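Local coordinates for protein halotolerant alpha-type carbonic anhydrase (dCA II) (Dunaliella salina, PDB 1Y7W) that probably catalyses the reversible hydration of carbon dioxide to bicarbonate at a zinc centre and tolerates high salt, at residues Asp21-Met26 with Phe30-Leu35; Gln99-Thr104 with Lys257-Val262; Ser136-Asn141 with Ala225-Ser230; Ala181-Leu186 with Arg253-Leu258. All coordinates share one frame; numbering follows the deposited sequence.

Contact 1. Residues Asp21-Met26 with Phe30-Leu35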
loop_
_atom_site.group_PDB
_atom_site.type_symbol
_atom_site.label_atom_id
_atom_site.label_comp_id
_atom_site.label_asym_id
_atom_site.label_seq_id
_atom_site.Cartn_x
_atom_site.Cartn_y
_atom_site.Cartn_z
ATOM N N ASP A 21 -4.507 16.990 -4.037
ATOM C CA ASP A 21 -5.250 18.158 -4.445
ATOM C C ASP A 21 -6.330 18.735 -3.558
ATOM O O ASP A 21 -6.201 19.872 -3.060
ATOM C CB ASP A 21 -5.742 17.951 -5.869
ATOM C CG ASP A 21 -4.678 18.357 -6.883
ATOM O OD1 ASP A 21 -4.329 19.567 -6.895
ATOM O OD2 ASP A 21 -4.176 17.478 -7.640
ATOM N N GLY A 22 -7.389 17.988 -3.336
ATOM C CA GLY A 22 -8.441 18.553 -2.511
ATOM C C GLY A 22 -8.357 18.218 -1.032
ATOM O O GLY A 22 -9.305 18.545 -0.307
ATOM N N TYR A 23 -7.233 17.645 -0.569
ATOM C CA TYR A 23 -7.153 17.245 0.828
ATOM C C TYR A 23 -5.719 17.147 1.366
ATOM O O TYR A 23 -4.771 17.161 0.607
ATOM C CB TYR A 23 -7.842 15.881 0.975
ATOM C CG TYR A 23 -7.097 14.784 0.264
ATOM C CD1 TYR A 23 -6.078 14.083 0.905
ATOM C CD2 TYR A 23 -7.354 14.491 -1.096
ATOM C CE1 TYR A 23 -5.334 13.129 0.222
ATOM C CE2 TYR A 23 -6.623 13.548 -1.777
ATOM C CZ TYR A 23 -5.610 12.866 -1.112
ATOM O OH TYR A 23 -4.855 11.927 -1.735
ATOM N N ASP A 24 -5.575 17.024 2.687
ATOM C CA ASP A 24 -4.245 16.873 3.263
ATOM C C ASP A 24 -4.366 15.970 4.500
ATOM O O ASP A 24 -5.451 15.482 4.828
ATOM C CB ASP A 24 -3.626 18.216 3.639
ATOM C CG ASP A 24 -4.412 18.958 4.698
ATOM O OD1 ASP A 24 -4.769 18.397 5.759
ATOM O OD2 ASP A 24 -4.675 20.152 4.452
ATOM N N TYR A 25 -3.232 15.734 5.137
ATOM C CA TYR A 25 -3.177 14.842 6.290
ATOM C C TYR A 25 -3.056 15.522 7.617
ATOM O O TYR A 25 -2.755 14.869 8.646
ATOM C CB TYR A 25 -2.015 13.859 6.132
ATOM C CG TYR A 25 -2.299 12.841 5.057
ATOM C CD1 TYR A 25 -1.928 13.074 3.723
ATOM C CD2 TYR A 25 -2.896 11.630 5.380
ATOM C CE1 TYR A 25 -2.137 12.083 2.735
ATOM C CE2 TYR A 25 -3.113 10.637 4.404
ATOM C CZ TYR A 25 -2.726 10.867 3.103
ATOM O OH TYR A 25 -2.860 9.827 2.181
ATOM N N MET A 26 -3.314 16.826 7.645
ATOM C CA MET A 26 -3.197 17.522 8.916
ATOM C C MET A 26 -4.079 16.919 10.003
ATOM O O MET A 26 -3.677 16.865 11.155
ATOM C CB MET A 26 -3.479 19.015 8.753
ATOM C CG MET A 26 -3.213 19.789 10.033
ATOM S SD MET A 26 -3.568 21.552 9.923
ATOM C CE MET A 26 -5.273 21.576 10.795
ATOM N N PHE A 30 -9.677 13.163 9.435
ATOM C CA PHE A 30 -10.837 13.370 10.290
ATOM C C PHE A 30 -11.814 14.334 9.593
ATOM O O PHE A 30 -13.012 14.224 9.806
ATOM C CB PHE A 30 -10.407 13.988 11.664
ATOM C CG PHE A 30 -11.533 14.186 12.636
ATOM C CD1 PHE A 30 -12.288 13.125 13.108
ATOM C CD2 PHE A 30 -11.770 15.458 13.171
ATOM C CE1 PHE A 30 -13.257 13.323 14.109
ATOM C CE2 PHE A 30 -12.733 15.656 14.153
ATOM C CZ PHE A 30 -13.470 14.582 14.615
ATOM N N ASP A 31 -11.262 15.279 8.856
ATOM C CA ASP A 31 -12.018 16.323 8.120
ATOM C C ASP A 31 -12.576 15.932 6.749
ATOM O O ASP A 31 -13.503 16.598 6.233
ATOM C CB ASP A 31 -11.153 17.596 7.916
ATOM C CG ASP A 31 -9.810 17.334 7.250
ATOM O OD1 ASP A 31 -9.231 16.232 7.360
ATOM O OD2 ASP A 31 -9.306 18.273 6.604
ATOM N N TRP A 32 -12.041 14.863 6.183
ATOM C CA TRP A 32 -12.434 14.443 4.824
ATOM C C TRP A 32 -13.922 14.221 4.556
ATOM O O TRP A 32 -14.433 14.715 3.539
ATOM C CB TRP A 32 -11.706 13.149 4.402
ATOM C CG TRP A 32 -10.228 13.317 4.211
ATOM C CD1 TRP A 32 -9.496 14.465 4.289
ATOM C CD2 TRP A 32 -9.303 12.257 4.037
ATOM N NE1 TRP A 32 -8.138 14.182 4.187
ATOM C CE2 TRP A 32 -7.994 12.828 4.052
ATOM C CE3 TRP A 32 -9.446 10.868 3.903
ATOM C CZ2 TRP A 32 -6.846 12.059 3.935
ATOM C CZ3 TRP A 32 -8.293 10.101 3.788
ATOM C CH2 TRP A 32 -7.014 10.704 3.803
ATOM N N PRO A 33 -14.617 13.479 5.432
ATOM C CA PRO A 33 -16.048 13.231 5.221
ATOM C C PRO A 33 -16.921 14.509 5.226
ATOM O O PRO A 33 -18.035 14.544 4.661
ATOM C CB PRO A 33 -16.413 12.316 6.371
ATOM C CG PRO A 33 -15.082 11.642 6.768
ATOM C CD PRO A 33 -14.131 12.799 6.647
ATOM N N GLY A 34 -16.432 15.557 5.875
ATOM C CA GLY A 34 -17.201 16.782 5.970
ATOM C C GLY A 34 -16.858 17.855 4.959
ATOM O O GLY A 34 -17.564 18.884 4.896
ATOM N N LEU A 35 -15.822 17.663 4.151
ATOM C CA LEU A 35 -15.452 18.680 3.183
ATOM C C LEU A 35 -16.576 18.877 2.177
ATOM O O LEU A 35 -17.138 17.915 1.663
ATOM C CB LEU A 35 -14.190 18.324 2.446
ATOM C CG LEU A 35 -12.967 18.147 3.350
ATOM C CD1 LEU A 35 -11.844 17.617 2.533
ATOM C CD2 LEU A 35 -12.623 19.498 4.034
HETATM O O HOH W 1 -6.599 15.521 7.312
HETATM O O HOH W 2 -8.093 17.659 4.123
HETATM O O HOH W 3 -6.809 18.922 7.478
#

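Contact 2. Residues Gln99-Thr104 with Lys257-Val262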
loop_
_atom_site.group_PDB
_atom_site.type_symbol
_atom_site.label_atom_id
_atom_site.label_comp_id
_atom_site.label_asym_id
_atom_site.label_seq_id
_atom_site.Cartn_x
_atom_site.Cartn_y
_atom_site.Cartn_z
ATOM N N GLN A 99 5.865 13.066 -1.712
ATOM C CA GLN A 99 5.155 12.333 -0.646
ATOM C C GLN A 99 4.620 10.954 -1.110
ATOM O O GLN A 99 4.012 10.877 -2.188
ATOM C CB GLN A 99 3.980 13.189 -0.173
ATOM C CG GLN A 99 3.216 12.638 1.066
ATOM C CD GLN A 99 1.887 13.372 1.278
ATOM O OE1 GLN A 99 1.768 14.274 2.116
ATOM N NE2 GLN A 99 0.898 13.001 0.519
ATOM N N GLY A 100 4.872 9.889 -0.319
ATOM C CA GLY A 100 4.377 8.555 -0.638
ATOM C C GLY A 100 5.279 7.703 -1.524
ATOM O O GLY A 100 5.169 6.483 -1.545
ATOM N N MET A 101 6.147 8.362 -2.265
ATOM C CA MET A 101 7.134 7.723 -3.145
ATOM C C MET A 101 6.609 6.579 -3.984
ATOM O O MET A 101 7.114 5.460 -3.927
ATOM C CB MET A 101 8.339 7.269 -2.313
ATOM C CG MET A 101 9.081 8.498 -1.757
ATOM S SD MET A 101 10.760 8.152 -1.137
ATOM C CE MET A 101 11.361 7.708 -2.699
ATOM N N LYS A 102 5.562 6.875 -4.725
ATOM C CA LYS A 102 4.913 5.880 -5.562
ATOM C C LYS A 102 5.886 5.280 -6.567
ATOM O O LYS A 102 6.630 6.027 -7.206
ATOM C CB LYS A 102 3.792 6.541 -6.359
ATOM C CG LYS A 102 2.985 5.489 -7.123
ATOM C CD LYS A 102 1.693 6.111 -7.647
ATOM C CE LYS A 102 1.948 7.021 -8.875
ATOM N NZ LYS A 102 0.622 7.443 -9.568
ATOM N N VAL A 103 5.801 3.959 -6.771
ATOM C CA VAL A 103 6.650 3.249 -7.703
ATOM C C VAL A 103 5.696 2.631 -8.721
ATOM O O VAL A 103 4.673 2.043 -8.349
ATOM C CB VAL A 103 7.495 2.169 -6.997
ATOM C CG1 VAL A 103 8.262 1.263 -8.036
ATOM C CG2 VAL A 103 8.501 2.824 -6.054
ATOM N N THR A 104 5.988 2.872 -10.003
ATOM C CA THR A 104 5.198 2.324 -11.107
ATOM C C THR A 104 6.148 1.428 -11.924
ATOM O O THR A 104 7.383 1.441 -11.739
ATOM C CB THR A 104 4.625 3.459 -12.017
ATOM O OG1 THR A 104 5.671 4.403 -12.298
ATOM C CG2 THR A 104 3.460 4.220 -11.300
ATOM N N LYS A 257 14.864 8.790 6.884
ATOM C CA LYS A 257 15.207 10.141 6.461
ATOM C C LYS A 257 14.945 10.348 4.971
ATOM O O LYS A 257 14.615 11.456 4.551
ATOM C CB LYS A 257 16.696 10.450 6.765
ATOM C CG LYS A 257 17.190 11.814 6.194
ATOM C CD LYS A 257 18.416 12.363 6.991
ATOM C CE LYS A 257 19.011 13.629 6.321
ATOM N NZ LYS A 257 19.440 13.311 4.939
ATOM N N LEU A 258 15.059 9.282 4.178
ATOM C CA LEU A 258 14.808 9.410 2.732
ATOM C C LEU A 258 13.397 10.002 2.499
ATOM O O LEU A 258 13.214 10.878 1.647
ATOM C CB LEU A 258 14.883 8.040 2.043
ATOM C CG LEU A 258 14.331 7.971 0.590
ATOM C CD1 LEU A 258 15.347 8.637 -0.344
ATOM C CD2 LEU A 258 14.143 6.533 0.144
ATOM N N PHE A 259 12.407 9.502 3.245
ATOM C CA PHE A 259 11.033 9.976 3.082
ATOM C C PHE A 259 10.847 11.448 3.397
ATOM O O PHE A 259 10.094 12.153 2.698
ATOM C CB PHE A 259 10.068 9.080 3.888
ATOM C CG PHE A 259 10.048 7.661 3.385
ATOM C CD1 PHE A 259 10.672 6.638 4.078
ATOM C CD2 PHE A 259 9.437 7.371 2.166
ATOM C CE1 PHE A 259 10.690 5.346 3.581
ATOM C CE2 PHE A 259 9.441 6.080 1.654
ATOM C CZ PHE A 259 10.072 5.059 2.371
ATOM N N VAL A 260 11.528 11.933 4.431
ATOM C CA VAL A 260 11.441 13.360 4.750
ATOM C C VAL A 260 12.122 14.204 3.672
ATOM O O VAL A 260 11.582 15.207 3.178
ATOM C CB VAL A 260 12.171 13.702 6.076
ATOM C CG1 VAL A 260 11.866 15.144 6.458
ATOM C CG2 VAL A 260 11.775 12.801 7.109
ATOM N N ASP A 261 13.344 13.814 3.323
ATOM C CA ASP A 261 14.081 14.552 2.310
ATOM C C ASP A 261 13.280 14.715 0.998
ATOM O O ASP A 261 13.162 15.807 0.445
ATOM C CB ASP A 261 15.412 13.859 2.037
ATOM C CG ASP A 261 16.429 14.015 3.201
ATOM O OD1 ASP A 261 17.425 13.275 3.162
ATOM O OD2 ASP A 261 16.238 14.848 4.146
ATOM N N VAL A 262 12.734 13.612 0.513
ATOM C CA VAL A 262 11.965 13.586 -0.705
ATOM C C VAL A 262 10.659 14.330 -0.538
ATOM O O VAL A 262 10.290 15.185 -1.372
ATOM C CB VAL A 262 11.708 12.081 -1.086
ATOM C CG1 VAL A 262 10.705 11.952 -2.265
ATOM C CG2 VAL A 262 13.092 11.444 -1.440
#

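Contact 3. Residues Ser136-Asn141 with Ala225-Ser230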
loop_
_atom_site.group_PDB
_atom_site.type_symbol
_atom_site.label_atom_id
_atom_site.label_comp_id
_atom_site.label_asym_id
_atom_site.label_seq_id
_atom_site.Cartn_x
_atom_site.Cartn_y
_atom_site.Cartn_z
ATOM N N SER A 136 2.152 4.202 10.370
ATOM C CA SER A 136 1.413 3.290 9.520
ATOM C C SER A 136 -0.105 3.626 9.534
ATOM O O SER A 136 -0.608 4.278 10.486
ATOM C CB SER A 136 1.604 1.847 9.993
ATOM O OG SER A 136 1.158 1.710 11.334
ATOM N N GLU A 137 -0.818 3.226 8.475
ATOM C CA GLU A 137 -2.281 3.418 8.423
ATOM C C GLU A 137 -2.940 2.314 9.265
ATOM O O GLU A 137 -3.696 2.587 10.217
ATOM C CB GLU A 137 -2.738 3.365 6.953
ATOM C CG GLU A 137 -2.136 4.536 6.190
ATOM C CD GLU A 137 -2.997 4.964 4.996
ATOM O OE1 GLU A 137 -3.310 4.102 4.146
ATOM O OE2 GLU A 137 -3.344 6.144 4.916
ATOM N N HIS A 138 -2.678 1.049 8.944
ATOM C CA HIS A 138 -3.232 0.004 9.823
ATOM C C HIS A 138 -2.391 -0.078 11.107
ATOM O O HIS A 138 -1.237 0.377 11.105
ATOM C CB HIS A 138 -3.166 -1.393 9.203
ATOM C CG HIS A 138 -4.084 -1.557 8.043
ATOM N ND1 HIS A 138 -3.744 -1.129 6.770
ATOM C CD2 HIS A 138 -5.362 -2.014 7.971
ATOM C CE1 HIS A 138 -4.783 -1.311 5.967
ATOM N NE2 HIS A 138 -5.773 -1.839 6.664
ATOM N N THR A 139 -3.006 -0.588 12.180
ATOM C CA THR A 139 -2.275 -0.865 13.415
ATOM C C THR A 139 -2.494 -2.368 13.641
ATOM O O THR A 139 -3.442 -2.948 13.092
ATOM C CB THR A 139 -2.808 -0.080 14.653
ATOM O OG1 THR A 139 -4.218 -0.257 14.780
ATOM C CG2 THR A 139 -2.453 1.389 14.565
ATOM N N ILE A 140 -1.605 -3.013 14.414
ATOM C CA ILE A 140 -1.697 -4.427 14.747
ATOM C C ILE A 140 -1.688 -4.449 16.287
ATOM O O ILE A 140 -0.747 -3.962 16.932
ATOM C CB ILE A 140 -0.495 -5.236 14.179
ATOM C CG1 ILE A 140 -0.458 -5.091 12.639
ATOM C CG2 ILE A 140 -0.694 -6.714 14.462
ATOM C CD1 ILE A 140 0.749 -5.850 11.999
ATOM N N ASN A 141 -2.755 -4.995 16.850
ATOM C CA ASN A 141 -2.973 -4.969 18.293
ATOM C C ASN A 141 -2.769 -3.564 18.878
ATOM O O ASN A 141 -2.187 -3.375 19.951
ATOM C CB ASN A 141 -2.124 -6.063 18.976
ATOM C CG ASN A 141 -2.480 -7.413 18.449
ATOM O OD1 ASN A 141 -3.651 -7.740 18.377
ATOM N ND2 ASN A 141 -1.495 -8.184 18.024
ATOM N N ALA A 225 -3.766 -10.749 7.539
ATOM C CA ALA A 225 -5.140 -10.522 7.944
ATOM C C ALA A 225 -5.856 -9.966 6.698
ATOM O O ALA A 225 -5.382 -9.004 6.116
ATOM C CB ALA A 225 -5.176 -9.486 9.053
ATOM N N GLY A 226 -6.984 -10.537 6.326
ATOM C CA GLY A 226 -7.709 -10.039 5.177
ATOM C C GLY A 226 -9.099 -9.530 5.559
ATOM O O GLY A 226 -9.746 -10.093 6.429
ATOM N N TYR A 227 -9.588 -8.489 4.888
ATOM C CA TYR A 227 -10.927 -8.004 5.208
ATOM C C TYR A 227 -11.380 -7.139 4.037
ATOM O O TYR A 227 -10.555 -6.804 3.129
ATOM C CB TYR A 227 -10.908 -7.172 6.516
ATOM C CG TYR A 227 -10.229 -5.817 6.409
ATOM C CD1 TYR A 227 -8.838 -5.671 6.490
ATOM C CD2 TYR A 227 -11.003 -4.663 6.208
ATOM C CE1 TYR A 227 -8.210 -4.417 6.392
ATOM C CE2 TYR A 227 -10.400 -3.389 6.104
ATOM C CZ TYR A 227 -8.999 -3.274 6.199
ATOM O OH TYR A 227 -8.438 -2.025 6.088
ATOM N N ASP A 228 -12.670 -6.782 4.034
ATOM C CA ASP A 228 -13.233 -5.952 2.964
ATOM C C ASP A 228 -13.114 -4.455 3.326
ATOM O O ASP A 228 -13.642 -4.012 4.355
ATOM C CB ASP A 228 -14.701 -6.295 2.738
ATOM C CG ASP A 228 -14.918 -7.702 2.130
ATOM O OD1 ASP A 228 -15.990 -8.279 2.429
ATOM O OD2 ASP A 228 -14.061 -8.220 1.382
ATOM N N GLY A 229 -12.442 -3.668 2.490
ATOM C CA GLY A 229 -12.269 -2.284 2.879
ATOM C C GLY A 229 -12.339 -1.289 1.760
ATOM O O GLY A 229 -12.965 -1.523 0.747
ATOM N N SER A 230 -11.573 -0.215 1.904
ATOM C CA SER A 230 -11.616 0.892 0.986
ATOM C C SER A 230 -10.274 1.492 0.636
ATOM O O SER A 230 -9.262 1.110 1.208
ATOM C CB SER A 230 -12.437 2.001 1.655
ATOM O OG SER A 230 -11.658 2.768 2.600
#

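Contact 4. Residues Ala181-Leu186 with Arg253-Leu258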
loop_
_atom_site.group_PDB
_atom_site.type_symbol
_atom_site.label_atom_id
_atom_site.label_comp_id
_atom_site.label_asym_id
_atom_site.label_seq_id
_atom_site.Cartn_x
_atom_site.Cartn_y
_atom_site.Cartn_z
ATOM N N ALA A 181 16.944 -4.217 3.020
ATOM C CA ALA A 181 17.788 -4.216 1.810
ATOM C C ALA A 181 17.215 -3.408 0.651
ATOM O O ALA A 181 17.922 -2.625 -0.008
ATOM C CB ALA A 181 18.041 -5.668 1.342
ATOM N N PHE A 182 15.942 -3.620 0.358
ATOM C CA PHE A 182 15.313 -2.858 -0.714
ATOM C C PHE A 182 15.312 -1.356 -0.394
ATOM O O PHE A 182 15.605 -0.559 -1.265
ATOM C CB PHE A 182 13.872 -3.310 -0.986
ATOM C CG PHE A 182 13.164 -2.445 -1.995
ATOM C CD1 PHE A 182 12.085 -1.673 -1.620
ATOM C CD2 PHE A 182 13.659 -2.304 -3.305
ATOM C CE1 PHE A 182 11.490 -0.745 -2.523
ATOM C CE2 PHE A 182 13.080 -1.391 -4.200
ATOM C CZ PHE A 182 11.992 -0.605 -3.813
ATOM N N LEU A 183 14.946 -0.973 0.833
ATOM C CA LEU A 183 14.950 0.447 1.185
ATOM C C LEU A 183 16.382 0.998 1.027
ATOM O O LEU A 183 16.621 2.141 0.557
ATOM C CB LEU A 183 14.439 0.646 2.628
ATOM C CG LEU A 183 12.898 0.382 2.782
ATOM C CD1 LEU A 183 12.401 0.719 4.185
ATOM C CD2 LEU A 183 12.132 1.211 1.704
ATOM N N ASN A 184 17.352 0.186 1.404
ATOM C CA ASN A 184 18.719 0.671 1.226
ATOM C C ASN A 184 19.057 0.941 -0.229
ATOM O O ASN A 184 19.659 1.947 -0.561
ATOM C CB ASN A 184 19.736 -0.301 1.809
ATOM C CG ASN A 184 20.694 0.407 2.706
ATOM O OD1 ASN A 184 20.368 0.728 3.874
ATOM N ND2 ASN A 184 21.862 0.742 2.164
ATOM N N SER A 185 18.674 0.049 -1.113
ATOM C CA SER A 185 18.970 0.240 -2.506
ATOM C C SER A 185 18.246 1.449 -3.033
ATOM O O SER A 185 18.853 2.255 -3.741
ATOM C CB SER A 185 18.606 -1.004 -3.305
ATOM O OG SER A 185 18.575 -0.718 -4.687
ATOM N N LEU A 186 16.956 1.589 -2.707
ATOM C CA LEU A 186 16.186 2.758 -3.195
ATOM C C LEU A 186 16.826 4.073 -2.731
ATOM O O LEU A 186 17.000 5.028 -3.492
ATOM C CB LEU A 186 14.751 2.685 -2.637
ATOM C CG LEU A 186 13.755 3.772 -3.005
ATOM C CD1 LEU A 186 13.549 3.732 -4.540
ATOM C CD2 LEU A 186 12.411 3.500 -2.305
ATOM N N ARG A 253 16.102 4.531 11.475
ATOM C CA ARG A 253 15.753 5.936 11.402
ATOM C C ARG A 253 16.516 6.568 10.235
ATOM O O ARG A 253 16.035 7.500 9.595
ATOM C CB ARG A 253 16.118 6.680 12.701
ATOM C CG ARG A 253 15.003 6.784 13.690
ATOM C CD ARG A 253 14.996 5.629 14.577
ATOM N NE ARG A 253 14.075 5.741 15.730
ATOM C CZ ARG A 253 13.913 4.736 16.588
ATOM N NH1 ARG A 253 13.070 4.830 17.604
ATOM N NH2 ARG A 253 14.652 3.640 16.428
ATOM N N GLU A 254 17.720 6.074 9.975
ATOM C CA GLU A 254 18.510 6.610 8.877
ATOM C C GLU A 254 17.863 6.375 7.531
ATOM O O GLU A 254 18.056 7.140 6.609
ATOM C CB GLU A 254 19.919 6.008 8.849
ATOM C CG GLU A 254 20.823 6.404 10.047
ATOM C CD GLU A 254 20.324 5.891 11.403
ATOM O OE1 GLU A 254 19.737 4.780 11.486
ATOM O OE2 GLU A 254 20.540 6.607 12.408
ATOM N N GLN A 255 17.143 5.280 7.391
ATOM C CA GLN A 255 16.475 5.028 6.111
ATOM C C GLN A 255 15.217 5.866 6.056
ATOM O O GLN A 255 14.823 6.307 4.974
ATOM C CB GLN A 255 16.114 3.541 5.983
ATOM C CG GLN A 255 17.333 2.659 5.919
ATOM C CD GLN A 255 17.009 1.184 5.781
ATOM O OE1 GLN A 255 16.126 0.671 6.448
ATOM N NE2 GLN A 255 17.762 0.486 4.928
ATOM N N MET A 256 14.580 6.106 7.213
ATOM C CA MET A 256 13.358 6.915 7.210
ATOM C C MET A 256 13.614 8.346 6.748
ATOM O O MET A 256 12.700 9.039 6.256
ATOM C CB MET A 256 12.713 6.915 8.606
ATOM C CG MET A 256 12.041 5.593 8.967
ATOM S SD MET A 256 10.817 4.990 7.709
ATOM C CE MET A 256 9.651 6.379 7.745
ATOM N N LYS A 257 14.864 8.790 6.884
ATOM C CA LYS A 257 15.207 10.141 6.461
ATOM C C LYS A 257 14.945 10.348 4.971
ATOM O O LYS A 257 14.615 11.456 4.551
ATOM C CB LYS A 257 16.696 10.450 6.765
ATOM C CG LYS A 257 17.190 11.814 6.194
ATOM C CD LYS A 257 18.416 12.363 6.991
ATOM C CE LYS A 257 19.011 13.629 6.321
ATOM N NZ LYS A 257 19.440 13.311 4.939
ATOM N N LEU A 258 15.059 9.282 4.178
ATOM C CA LEU A 258 14.808 9.410 2.732
ATOM C C LEU A 258 13.397 10.002 2.499
ATOM O O LEU A 258 13.214 10.878 1.647
ATOM C CB LEU A 258 14.883 8.040 2.043
ATOM C CG LEU A 258 14.331 7.971 0.590
ATOM C CD1 LEU A 258 15.347 8.637 -0.344
ATOM C CD2 LEU A 258 14.143 6.533 0.144
#

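Contact 1. Residues Asp21-Met26 with Phe30-Leu35
An aromatic cluster near the N-terminus brings Tyr23 and Tyr25 together with Trp32, whose indole carries most of the contact between residues 21-26 and 30-35. The indole N-H is spent on backbone: Trp32 NE1 donates to Asp24 O over 3.1 Å at 151°, the oxygen lying close to the indole plane. Further along the same ring, its six-membered part turns an edge toward the face of Tyr25 in an offset edge-to-face pair with planes 75° apart, and Trp32 CH2 comes to 3.9 Å from Tyr25 CE2. Tyr23 CG sits between the backbone N and the carbonyl carbon (chi1 67°), which turns the ring toward the indole at an oblique angle, with Tyr23 CD1 3.7 Å from Trp32 CZ2. Beyond the rings, three waters span the gap between Asp24 and Asp31. Water 2 accepts from Asp24 N at 3.0 Å and donates to Asp31 OD2 at 2.8 Å; water 3 lies between the two carboxylates, probably easing their like charges. Asp24 OD1 also takes the N-H of Met26 at 2.9 Å, closing an Asx turn. Outside the two segments, Asp271 accepts from Tyr25 N and Pro234 touches Trp32. With the side chain of Tyr25 about 7 Å from the zinc ion, the arrangement is consistent with the N-terminal aromatic cluster known from alpha-type carbonic anhydrases.

Contact 2. Residues Gln99-Thr104 with Lys257-Val262
This buried Met-aromatic contact joins the loop that leads into strand 103-104 to helix 253-266 in the carbonic anhydrase fold. Met101 makes all the close contacts from the loop side, and its thioether enters a pocket formed by Leu258, Phe259 and Val262, three residues on one side of the helix. The sulfur approaches the CD2-CE2 bond of Phe259: Met101 SD is 3.6 Å from Phe259 CD2, yet 4.5 Å from the ring centroid and 50° off the ring normal, so it stands oblique to the ring. Val262 is met across the chain at about a right angle, Met101 CG lying 3.9 Å from Val262 CG1. All of this is apolar and sulfur packing between side chains. Around the pocket, Ile190 of helix 181-195 touches both Met101 and Leu258, while Phe131 of strand 120-133 packs on Met101 and meets the ring of Phe259. The sulfur is therefore lodged where a helix pair and the main sheet converge. The torsions explain the fit. From CB, Met101 CG leaves anti to the carbonyl carbon (chi1 -67°) and the chain stays extended as far as the sulfur, so the thioether is carried toward the helix. It then bends at chi3 (65°), and the terminal methyl Met101 CE comes to rest 4.1 Å from Leu258 CD2.

Contact 3. Residues Ser136-Asn141 with Ala225-Ser230
One hydrogen bond makes up the polar part of this contact: His138 NE2 and Tyr227 OH stand 2.7 Å apart at 159°, and either may be the donor. His138 comes from the bend just before strand 139-140 and Tyr227 from strand 224-229, the two side chains reaching for each other from opposite directions. Tyr227 CG lies between its backbone N and carbonyl carbon (chi1 71°), which swings the phenol across to the imidazole. The ring contact is rim to rim, with planes 69° apart: NE2 lies at the edge of the phenol, near its plane, and Tyr227 CE1 is 3.6 Å from His138 NE2. Within the bend, Ser136 OG donates to His138 O over 2.8 Å, nearly in line with the carbonyl, which steadies the backbone carrying the imidazole. The network continues outward: His138 ND1 is hydrogen-bonded to Glu148 OE2, and Tyr227 OH also meets Ser52 OG. With both imidazole nitrogens engaged, a ring flip would probably cost a bond. Replacing His138 with an alanine would probably leave the Tyr227 hydroxyl and the Glu148 carboxylate without this buried partner and open a gap between bend and strand. With the side chain of His138 about 8 Å from the zinc ion, the chain of polar groups Ser52-Tyr227-His138-Glu148 is consistent with a second-shell network near the metal site.

Contact 4. Residues Ala181-Leu186 with Arg253-Leu258
Gln255 has the most surface buried in this helix-helix contact, followed by Leu258 and Leu183. It leans across from helix 253-266 with its chain extended beyond CG, which carries the amide over to helix 181-195. There Gln255 NE2 donates to Asn184 OD1 over 2.8 Å at 140°, meeting the oxygen in its carbonyl plane, on a lone pair. The two amides are not coplanar, their planes standing 49° apart, and the side chains cross at about a right angle. The same nitrogen also donates to Asp180 O, just ahead of helix 181-195, so NE2 is gripped twice. Beside this polar bridge, Leu183 CB lies 4.0 Å from Gln255 NE2, flanking the amide with an apolar atom. One turn further on, Leu258 takes over: its CD2 is 4.2 Å from Leu186 CG, a leucine-to-leucine contact on the buried side. A leucine in place of Gln255 has no amide to offer, and Asn184 OD1 and Asp180 O would probably be left without this donor. The short helix segments run at 47° to one another, their axes 10.0 Å apart at closest approach. Leu258 extends the helix pairing by touching Gln187 and Ile190 further along helix 181-195. Leu183 also touches Tyr173 and Met256 touches Tyr175, both of strand 166-175, so the pair of helices is seated against the main sheet.

How the contacts relate
Contacts 2 and 4 share Lys257 and Leu258 and both use helix 253-266; their centres are about 10 Å apart, and Leu258 touches Met101 in one and Leu186 in the other. Contact 1 precedes the rest along the chain but meets contact 2 in space, where the Tyr25 ring packs against the side chain of Gln99. Contact 3 lies on the opposite side of the chain's centre from contact 2, about 22 Å between centres. Contacts 1, 2 and 3 lie round the zinc site of His130, His132 and His150: the side chains of Tyr25, His138 and Met101 are about 7, 8 and 11 Å from the zinc ion, respectively.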